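Local atomic coordinates of amine oxidase domain-containing protein (Pyrococcus furiosus, PDB entry 3NRN), a protein that is of unknown function but binds adenosine monophosphate and is probably an oxidoreductase of the flavin-containing amine oxidase family. Residues A[55-60]-A[76-81]; A[152-157]-A[316-321]; A[169-174]-A[385-390]. All blocks are in the same frame, centred on the assembly; numbering follows the deposited sequence.

Contact 1: residues A[55-60]-A[76-81]; sequences HMIPHG and VEIVNS
Ile78 sends one branch to Ile57 and the other to Gly60. Its CG1 stands beside its own backbone N (chi1 -58°) and leads to CD1, which meets CD1 of Ile57 at 3.4 Å, tighter than a usual van der Waals distance. The two side chains cross at about a right angle and touch at their CD1 methyls, with Ile78 CG1 a little farther back, 4.0 Å from Ile57 CD1. The second branch of Ile78, CG2, lies anti to the backbone N and rests 3.6 Å from Gly60 C. Strands 56-57 and 78-80 are the outer members of a three-stranded antiparallel sheet, with strand 182-184 running between them. Ile57 pairs through its backbone with Gly182 and Val79 with Leu183, and the two isoleucine side chains meet over the central strand. Farther on, Asn80 turns its amide toward the chain leaving the first strand: its OD1 approaches Gly60 CA to 3.2 Å. A side chain on Gly60 would run straight into that oxygen, and the residue also has a positive phi (50°). Gly60 closes a type I turn from Ile57, its N donating to Ile57 O at 3.1 Å. The amide of Asn80 is held by residues just beyond the turn, ND2 bonding to Asp62 OD2, while Glu61 OE1 takes the backbone N-H of Asn80.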
loop_
_atom_site.group_PDB
_atom_site.type_symbol
_atom_site.label_atom_id
_atom_site.label_comp_id
_atom_site.label_asym_id
_atom_site.label_seq_id
_atom_site.Cartn_x
_atom_site.Cartn_y
_atom_site.Cartn_z
ATOM N N HIS A 55 7.275 -3.887 -5.217
ATOM C CA HIS A 55 6.951 -4.916 -6.211
ATOM C C HIS A 55 6.330 -6.110 -5.513
ATOM O O HIS A 55 6.493 -7.256 -5.940
ATOM C CB HIS A 55 8.234 -5.344 -6.929
ATOM C CG HIS A 55 8.855 -4.251 -7.741
ATOM N ND1 HIS A 55 10.219 -4.107 -7.882
ATOM C CD2 HIS A 55 8.295 -3.243 -8.450
ATOM C CE1 HIS A 55 10.472 -3.056 -8.639
ATOM N NE2 HIS A 55 9.322 -2.514 -8.997
HETATM N N MSE A 56 5.605 -5.820 -4.439
HETATM C CA MSE A 56 4.992 -6.843 -3.606
HETATM C C MSE A 56 3.594 -6.422 -3.147
HETATM O O MSE A 56 3.295 -5.236 -3.034
HETATM C CB MSE A 56 5.911 -7.066 -2.394
HETATM C CG MSE A 56 5.496 -8.117 -1.366
HETATM SE SE MSE A 56 6.769 -8.281 -0.039
HETATM C CE MSE A 56 6.818 -6.629 0.558
ATOM N N ILE A 57 2.744 -7.407 -2.894
ATOM C CA ILE A 57 1.391 -7.167 -2.421
ATOM C C ILE A 57 1.361 -7.785 -1.022
ATOM O O ILE A 57 1.791 -8.917 -0.841
ATOM C CB ILE A 57 0.366 -7.839 -3.369
ATOM C CG1 ILE A 57 0.499 -7.220 -4.767
ATOM C CG2 ILE A 57 -1.053 -7.682 -2.828
ATOM C CD1 ILE A 57 -0.367 -7.873 -5.838
ATOM N N PRO A 58 0.863 -7.045 -0.014
ATOM C CA PRO A 58 0.802 -7.536 1.369
ATOM C C PRO A 58 0.234 -8.941 1.592
ATOM O O PRO A 58 0.739 -9.695 2.427
ATOM C CB PRO A 58 -0.012 -6.458 2.086
ATOM C CG PRO A 58 0.330 -5.215 1.316
ATOM C CD PRO A 58 0.252 -5.711 -0.116
ATOM N N HIS A 59 -0.810 -9.299 0.859
ATOM C CA HIS A 59 -1.408 -10.618 1.031
ATOM C C HIS A 59 -1.305 -11.464 -0.230
ATOM O O HIS A 59 -2.077 -12.398 -0.429
ATOM C CB HIS A 59 -2.868 -10.463 1.475
ATOM C CG HIS A 59 -3.017 -9.759 2.788
ATOM N ND1 HIS A 59 -2.639 -10.332 3.984
ATOM C CD2 HIS A 59 -3.442 -8.507 3.087
ATOM C CE1 HIS A 59 -2.822 -9.461 4.962
ATOM N NE2 HIS A 59 -3.308 -8.347 4.444
ATOM N N GLY A 60 -0.344 -11.119 -1.081
ATOM C CA GLY A 60 -0.118 -11.859 -2.310
ATOM C C GLY A 60 -1.307 -12.134 -3.215
ATOM O O GLY A 60 -2.059 -11.233 -3.598
ATOM N N VAL A 76 -1.873 -10.924 -14.351
ATOM C CA VAL A 76 -0.701 -10.551 -13.578
ATOM C C VAL A 76 -0.217 -11.723 -12.753
ATOM O O VAL A 76 -1.004 -12.360 -12.050
ATOM C CB VAL A 76 -1.013 -9.380 -12.634
ATOM C CG1 VAL A 76 0.207 -9.053 -11.786
ATOM C CG2 VAL A 76 -1.434 -8.170 -13.446
ATOM N N GLU A 77 1.078 -12.009 -12.835
ATOM C CA GLU A 77 1.632 -13.123 -12.079
ATOM C C GLU A 77 2.116 -12.703 -10.712
ATOM O O GLU A 77 3.115 -11.989 -10.582
ATOM C CB GLU A 77 2.781 -13.790 -12.833
ATOM C CG GLU A 77 3.489 -14.849 -11.996
ATOM C CD GLU A 77 4.324 -15.797 -12.826
ATOM O OE1 GLU A 77 5.155 -15.315 -13.624
ATOM O OE2 GLU A 77 4.151 -17.025 -12.676
ATOM N N ILE A 78 1.394 -13.171 -9.698
ATOM C CA ILE A 78 1.694 -12.882 -8.304
ATOM C C ILE A 78 2.003 -14.206 -7.616
ATOM O O ILE A 78 1.180 -15.117 -7.638
ATOM C CB ILE A 78 0.474 -12.265 -7.604
ATOM C CG1 ILE A 78 0.051 -10.987 -8.325
ATOM C CG2 ILE A 78 0.800 -11.987 -6.138
ATOM C CD1 ILE A 78 -1.303 -10.466 -7.878
ATOM N N VAL A 79 3.169 -14.311 -6.988
ATOM C CA VAL A 79 3.533 -15.549 -6.305
ATOM C C VAL A 79 3.777 -15.327 -4.814
ATOM O O VAL A 79 4.666 -14.561 -4.433
ATOM C CB VAL A 79 4.809 -16.177 -6.921
ATOM C CG1 VAL A 79 5.181 -17.451 -6.165
ATOM C CG2 VAL A 79 4.586 -16.467 -8.404
ATOM N N ASN A 80 2.990 -16.000 -3.976
ATOM C CA ASN A 80 3.140 -15.879 -2.532
ATOM C C ASN A 80 4.543 -16.248 -2.073
ATOM O O ASN A 80 5.170 -17.149 -2.627
ATOM C CB ASN A 80 2.136 -16.773 -1.797
ATOM C CG ASN A 80 0.723 -16.228 -1.840
ATOM O OD1 ASN A 80 0.511 -15.024 -2.021
ATOM N ND2 ASN A 80 -0.257 -17.111 -1.653
ATOM N N SER A 81 5.018 -15.544 -1.050
ATOM C CA SER A 81 6.338 -15.772 -0.470
ATOM C C SER A 81 6.444 -17.179 0.127
ATOM O O SER A 81 5.556 -17.580 0.881
ATOM C CB SER A 81 6.593 -14.744 0.637
ATOM O OG SER A 81 6.550 -13.422 0.138
#

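Contact 2: residues A[152-157]-A[316-321]; sequences AGWADS and MAHMAL
The aromatic part of this contact is an edge-to-face pair: Trp154 turns an edge toward a face of His318, with the centroids of the indole five-membered ring and the imidazole 5.3 Å apart and the planes at 74°. The indole atom that does the touching is CD1 of Trp154, which lies 3.7 Å from His318 CB. His318 CG, anti to its backbone N (chi1 173°), comes within 4.0 Å of the same Trp154 CD1, and the two side chains cross at about a right angle.

Three oxygens of the helix end approach the imidazole. Gly153 O comes very close to His318 CE1, at 2.9 Å, while also accepting a weak bond from Ser157 N. Trp154 O sits 3.6 Å above the plane of the His318 ring, offset toward the rim. In the plane of that ring, Ser157 OG lies at the edge, 3.4 Å from NE2 of His318. Two carbonyl oxygens from a helix C-terminus would probably polarise this ring.

The apolar part belongs to Ala320, whose CB packs 3.7 Å from Ser157 CA, where the chain leaves the helix with positive phi. Ala320 N donates to Asn295 OD1.

Together these contacts lay the last turn of helix 142-156 across the end of strand 312-320 at 99°, their axes 7.3 Å apart at closest: a helix crossing an inner strand of the mixed sheet that, as in flavin-containing amine oxidases, probably belongs to the substrate-side domain.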
loop_
_atom_site.group_PDB
_atom_site.type_symbol
_atom_site.label_atom_id
_atom_site.label_comp_id
_atom_site.label_asym_id
_atom_site.label_seq_id
_atom_site.Cartn_x
_atom_site.Cartn_y
_atom_site.Cartn_z
ATOM N N ALA A 152 4.574 -3.205 12.644
ATOM C CA ALA A 152 3.877 -1.921 12.626
ATOM C C ALA A 152 4.620 -0.904 11.767
ATOM O O ALA A 152 4.003 -0.128 11.033
ATOM C CB ALA A 152 3.710 -1.388 14.060
ATOM N N GLY A 153 5.947 -0.905 11.857
ATOM C CA GLY A 153 6.728 0.029 11.064
ATOM C C GLY A 153 6.626 -0.285 9.581
ATOM O O GLY A 153 6.418 0.599 8.755
ATOM N N TRP A 154 6.747 -1.564 9.247
ATOM C CA TRP A 154 6.683 -2.006 7.862
ATOM C C TRP A 154 5.286 -1.859 7.245
ATOM O O TRP A 154 5.116 -1.185 6.226
ATOM C CB TRP A 154 7.143 -3.462 7.774
ATOM C CG TRP A 154 7.224 -3.994 6.386
ATOM C CD1 TRP A 154 8.181 -3.720 5.455
ATOM C CD2 TRP A 154 6.290 -4.876 5.757
ATOM N NE1 TRP A 154 7.903 -4.376 4.282
ATOM C CE2 TRP A 154 6.744 -5.094 4.439
ATOM C CE3 TRP A 154 5.107 -5.505 6.180
ATOM C CZ2 TRP A 154 6.057 -5.918 3.536
ATOM C CZ3 TRP A 154 4.422 -6.324 5.281
ATOM C CH2 TRP A 154 4.901 -6.520 3.974
ATOM N N ALA A 155 4.283 -2.472 7.864
ATOM C CA ALA A 155 2.931 -2.408 7.324
ATOM C C ALA A 155 2.211 -1.073 7.478
ATOM O O ALA A 155 1.413 -0.704 6.611
ATOM C CB ALA A 155 2.067 -3.537 7.925
ATOM N N ASP A 156 2.493 -0.336 8.551
ATOM C CA ASP A 156 1.792 0.925 8.785
ATOM C C ASP A 156 2.659 2.165 9.012
ATOM O O ASP A 156 2.131 3.246 9.262
ATOM C CB ASP A 156 0.836 0.764 9.976
ATOM C CG ASP A 156 0.018 -0.522 9.904
ATOM O OD1 ASP A 156 -0.624 -0.768 8.858
ATOM O OD2 ASP A 156 0.015 -1.291 10.893
ATOM N N SER A 157 3.977 2.011 8.938
ATOM C CA SER A 157 4.886 3.131 9.141
ATOM C C SER A 157 4.705 3.870 10.465
ATOM O O SER A 157 4.909 5.079 10.530
ATOM C CB SER A 157 4.760 4.132 7.989
ATOM O OG SER A 157 5.448 3.662 6.847
HETATM N N MSE A 316 15.375 -4.590 -1.232
HETATM C CA MSE A 316 14.638 -3.373 -0.899
HETATM C C MSE A 316 14.268 -3.420 0.572
HETATM O O MSE A 316 13.620 -4.365 1.023
HETATM C CB MSE A 316 13.357 -3.245 -1.739
HETATM C CG MSE A 316 13.556 -2.853 -3.213
HETATM SE SE MSE A 316 11.946 -2.593 -4.041
HETATM C CE MSE A 316 12.448 -2.117 -5.668
ATOM N N ALA A 317 14.690 -2.405 1.319
ATOM C CA ALA A 317 14.397 -2.334 2.743
ATOM C C ALA A 317 13.501 -1.141 3.020
ATOM O O ALA A 317 13.630 -0.090 2.389
ATOM C CB ALA A 317 15.690 -2.214 3.550
ATOM N N HIS A 318 12.604 -1.310 3.982
ATOM C CA HIS A 318 11.658 -0.271 4.364
ATOM C C HIS A 318 11.963 0.218 5.768
ATOM O O HIS A 318 12.234 -0.580 6.661
ATOM C CB HIS A 318 10.232 -0.835 4.308
ATOM C CG HIS A 318 9.184 0.091 4.847
ATOM N ND1 HIS A 318 9.005 0.314 6.195
ATOM C CD2 HIS A 318 8.248 0.839 4.216
ATOM C CE1 HIS A 318 8.003 1.156 6.372
ATOM N NE2 HIS A 318 7.526 1.490 5.186
HETATM N N MSE A 319 11.916 1.532 5.955
HETATM C CA MSE A 319 12.173 2.130 7.257
HETATM C C MSE A 319 11.105 3.180 7.527
HETATM O O MSE A 319 10.941 4.116 6.744
HETATM C CB MSE A 319 13.561 2.805 7.292
HETATM C CG MSE A 319 13.904 3.509 8.629
HETATM SE SE MSE A 319 15.306 4.712 8.603
HETATM C CE MSE A 319 14.455 6.167 8.221
ATOM N N ALA A 320 10.365 3.012 8.616
ATOM C CA ALA A 320 9.364 4.000 8.997
ATOM C C ALA A 320 10.197 5.161 9.557
ATOM O O ALA A 320 10.999 4.970 10.474
ATOM C CB ALA A 320 8.444 3.426 10.073
ATOM N N LEU A 321 10.029 6.359 9.008
ATOM C CA LEU A 321 10.827 7.488 9.481
ATOM C C LEU A 321 10.427 8.003 10.864
ATOM O O LEU A 321 11.287 8.307 11.693
ATOM C CB LEU A 321 10.763 8.640 8.476
ATOM C CG LEU A 321 11.592 9.881 8.831
ATOM C CD1 LEU A 321 13.068 9.528 8.900
ATOM C CD2 LEU A 321 11.352 10.956 7.788
#

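Contact 3: residues A[169-174]-A[385-390]; sequences AKEIRA and GGIEVD
Glu171 CG and Ile387 CG1 each stand beside their own backbone N (chi1 -76° and -63°), and the two atoms come to 3.9 Å. The fold element here is the glycine-containing loop that follows the last strand of the parallel, Rossmann-type sheet and leads into helix 388-402; it is pressed against the flank of helix 165-178. Beyond CG the glutamate chain is extended, and it crosses the isoleucine at about a right angle. Its carboxylate lies close to those of Asp156 and Glu167, a crowding of like charges that may well favour a shared or retained proton; Glu167 also accepts a bond from Gly385 N. An alanine in place of Glu171 would probably open a gap beside Ile387 CG1 and the Gly385 carbonyl, since the atoms from CG outward would be gone. Gly385 packs against the helix, its CA 3.8 Å from Lys170 CB, and a CB on it would come tight against that same lysine carbon. Gly385 O touches two side-chain carbons, Glu171 CG at 3.7 Å and Ala174 CB at 3.9 Å.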
loop_
_atom_site.group_PDB
_atom_site.type_symbol
_atom_site.label_atom_id
_atom_site.label_comp_id
_atom_site.label_asym_id
_atom_site.label_seq_id
_atom_site.Cartn_x
_atom_site.Cartn_y
_atom_site.Cartn_z
ATOM N N ALA A 169 -5.636 -5.937 15.699
ATOM C CA ALA A 169 -6.424 -7.162 15.673
ATOM C C ALA A 169 -6.980 -7.385 14.271
ATOM O O ALA A 169 -6.958 -8.500 13.758
ATOM C CB ALA A 169 -7.566 -7.077 16.686
ATOM N N LYS A 170 -7.477 -6.322 13.652
ATOM C CA LYS A 170 -8.037 -6.437 12.308
ATOM C C LYS A 170 -6.970 -6.774 11.272
ATOM O O LYS A 170 -7.226 -7.521 10.324
ATOM C CB LYS A 170 -8.782 -5.152 11.940
ATOM C CG LYS A 170 -10.091 -5.000 12.711
ATOM C CD LYS A 170 -10.769 -3.690 12.398
ATOM C CE LYS A 170 -12.146 -3.621 13.027
ATOM N NZ LYS A 170 -12.825 -2.326 12.721
ATOM N N GLU A 171 -5.770 -6.234 11.450
ATOM C CA GLU A 171 -4.679 -6.537 10.531
ATOM C C GLU A 171 -4.234 -7.982 10.775
ATOM O O GLU A 171 -3.783 -8.675 9.859
ATOM C CB GLU A 171 -3.524 -5.553 10.746
ATOM C CG GLU A 171 -3.819 -4.179 10.155
ATOM C CD GLU A 171 -2.773 -3.141 10.490
ATOM O OE1 GLU A 171 -1.582 -3.495 10.604
ATOM O OE2 GLU A 171 -3.143 -1.957 10.622
ATOM N N ILE A 172 -4.375 -8.440 12.016
ATOM C CA ILE A 172 -4.022 -9.811 12.344
ATOM C C ILE A 172 -5.062 -10.715 11.678
ATOM O O ILE A 172 -4.728 -11.757 11.139
ATOM C CB ILE A 172 -4.018 -10.058 13.876
ATOM C CG1 ILE A 172 -2.808 -9.361 14.509
ATOM C CG2 ILE A 172 -3.969 -11.559 14.155
ATOM C CD1 ILE A 172 -2.795 -9.380 16.032
ATOM N N ARG A 173 -6.325 -10.308 11.714
ATOM C CA ARG A 173 -7.367 -11.099 11.074
ATOM C C ARG A 173 -7.072 -11.211 9.569
ATOM O O ARG A 173 -7.136 -12.294 8.988
ATOM C CB ARG A 173 -8.742 -10.458 11.299
ATOM C CG ARG A 173 -9.874 -11.244 10.645
ATOM C CD ARG A 173 -11.229 -10.869 11.210
ATOM N NE ARG A 173 -11.587 -9.485 10.922
ATOM C CZ ARG A 173 -12.653 -8.874 11.427
ATOM N NH1 ARG A 173 -13.465 -9.529 12.246
ATOM N NH2 ARG A 173 -12.901 -7.605 11.122
ATOM N N ALA A 174 -6.738 -10.085 8.946
ATOM C CA ALA A 174 -6.422 -10.080 7.521
ATOM C C ALA A 174 -5.295 -11.067 7.214
ATOM O O ALA A 174 -5.323 -11.758 6.192
ATOM C CB ALA A 174 -6.030 -8.657 7.064
ATOM N N GLY A 385 -7.889 -2.470 9.001
ATOM C CA GLY A 385 -7.350 -3.786 8.719
ATOM C C GLY A 385 -6.699 -3.891 7.352
ATOM O O GLY A 385 -5.910 -4.798 7.110
ATOM N N GLY A 386 -7.030 -2.965 6.455
ATOM C CA GLY A 386 -6.464 -2.989 5.116
ATOM C C GLY A 386 -5.043 -2.472 5.044
ATOM O O GLY A 386 -4.801 -1.283 5.224
ATOM N N ILE A 387 -4.103 -3.368 4.756
ATOM C CA ILE A 387 -2.689 -3.018 4.674
ATOM C C ILE A 387 -2.231 -2.565 3.285
ATOM O O ILE A 387 -2.459 -3.247 2.283
ATOM C CB ILE A 387 -1.814 -4.216 5.138
ATOM C CG1 ILE A 387 -2.103 -4.512 6.613
ATOM C CG2 ILE A 387 -0.343 -3.920 4.915
ATOM C CD1 ILE A 387 -1.487 -5.799 7.122
ATOM N N GLU A 388 -1.589 -1.402 3.246
ATOM C CA GLU A 388 -1.059 -0.811 2.018
ATOM C C GLU A 388 -1.933 -0.977 0.763
ATOM O O GLU A 388 -3.098 -0.600 0.781
ATOM C CB GLU A 388 0.347 -1.353 1.747
ATOM C CG GLU A 388 1.132 -0.505 0.766
ATOM C CD GLU A 388 2.158 -1.309 0.008
ATOM O OE1 GLU A 388 1.817 -2.438 -0.404
ATOM O OE2 GLU A 388 3.287 -0.810 -0.192
ATOM N N VAL A 389 -1.384 -1.546 -0.315
ATOM C CA VAL A 389 -2.154 -1.684 -1.553
ATOM C C VAL A 389 -3.369 -2.599 -1.453
ATOM O O VAL A 389 -4.347 -2.408 -2.171
ATOM C CB VAL A 389 -1.264 -2.102 -2.765
ATOM C CG1 VAL A 389 -0.278 -0.989 -3.069
ATOM C CG2 VAL A 389 -0.526 -3.402 -2.486
ATOM N N ASP A 390 -3.323 -3.595 -0.578
ATOM C CA ASP A 390 -4.501 -4.430 -0.413
ATOM C C ASP A 390 -5.530 -3.509 0.249
ATOM O O ASP A 390 -6.729 -3.603 -0.013
ATOM C CB ASP A 390 -4.200 -5.654 0.464
ATOM C CG ASP A 390 -3.702 -6.849 -0.353
ATOM O OD1 ASP A 390 -4.442 -7.324 -1.242
ATOM O OD2 ASP A 390 -2.575 -7.313 -0.107
#

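Each pair of contacts touches directly. Between contacts 1 and 2, whose centres are 18 Å apart, the methyl CE of Met56 packs 3.2 Å from Trp154 CZ2. Contacts 1 and 3, 15 Å apart, are tied by a probable hydrogen bond from His59 N to Asp390 OD2 at 2.8 Å, so the turn in 55-60 is fastened to the start of helix 388-402. Contacts 2 and 3, also 15 Å apart, are built on two helices that follow each other in the chain, 142-156 and 165-178; Asp156 OD2 and Glu171 OE1, carboxylate oxygens of like charge, lie 2.7 Å apart. In contact 2 the Ser157 side chain lies about 10 Å from that of Arg38, which binds adenosine monophosphate.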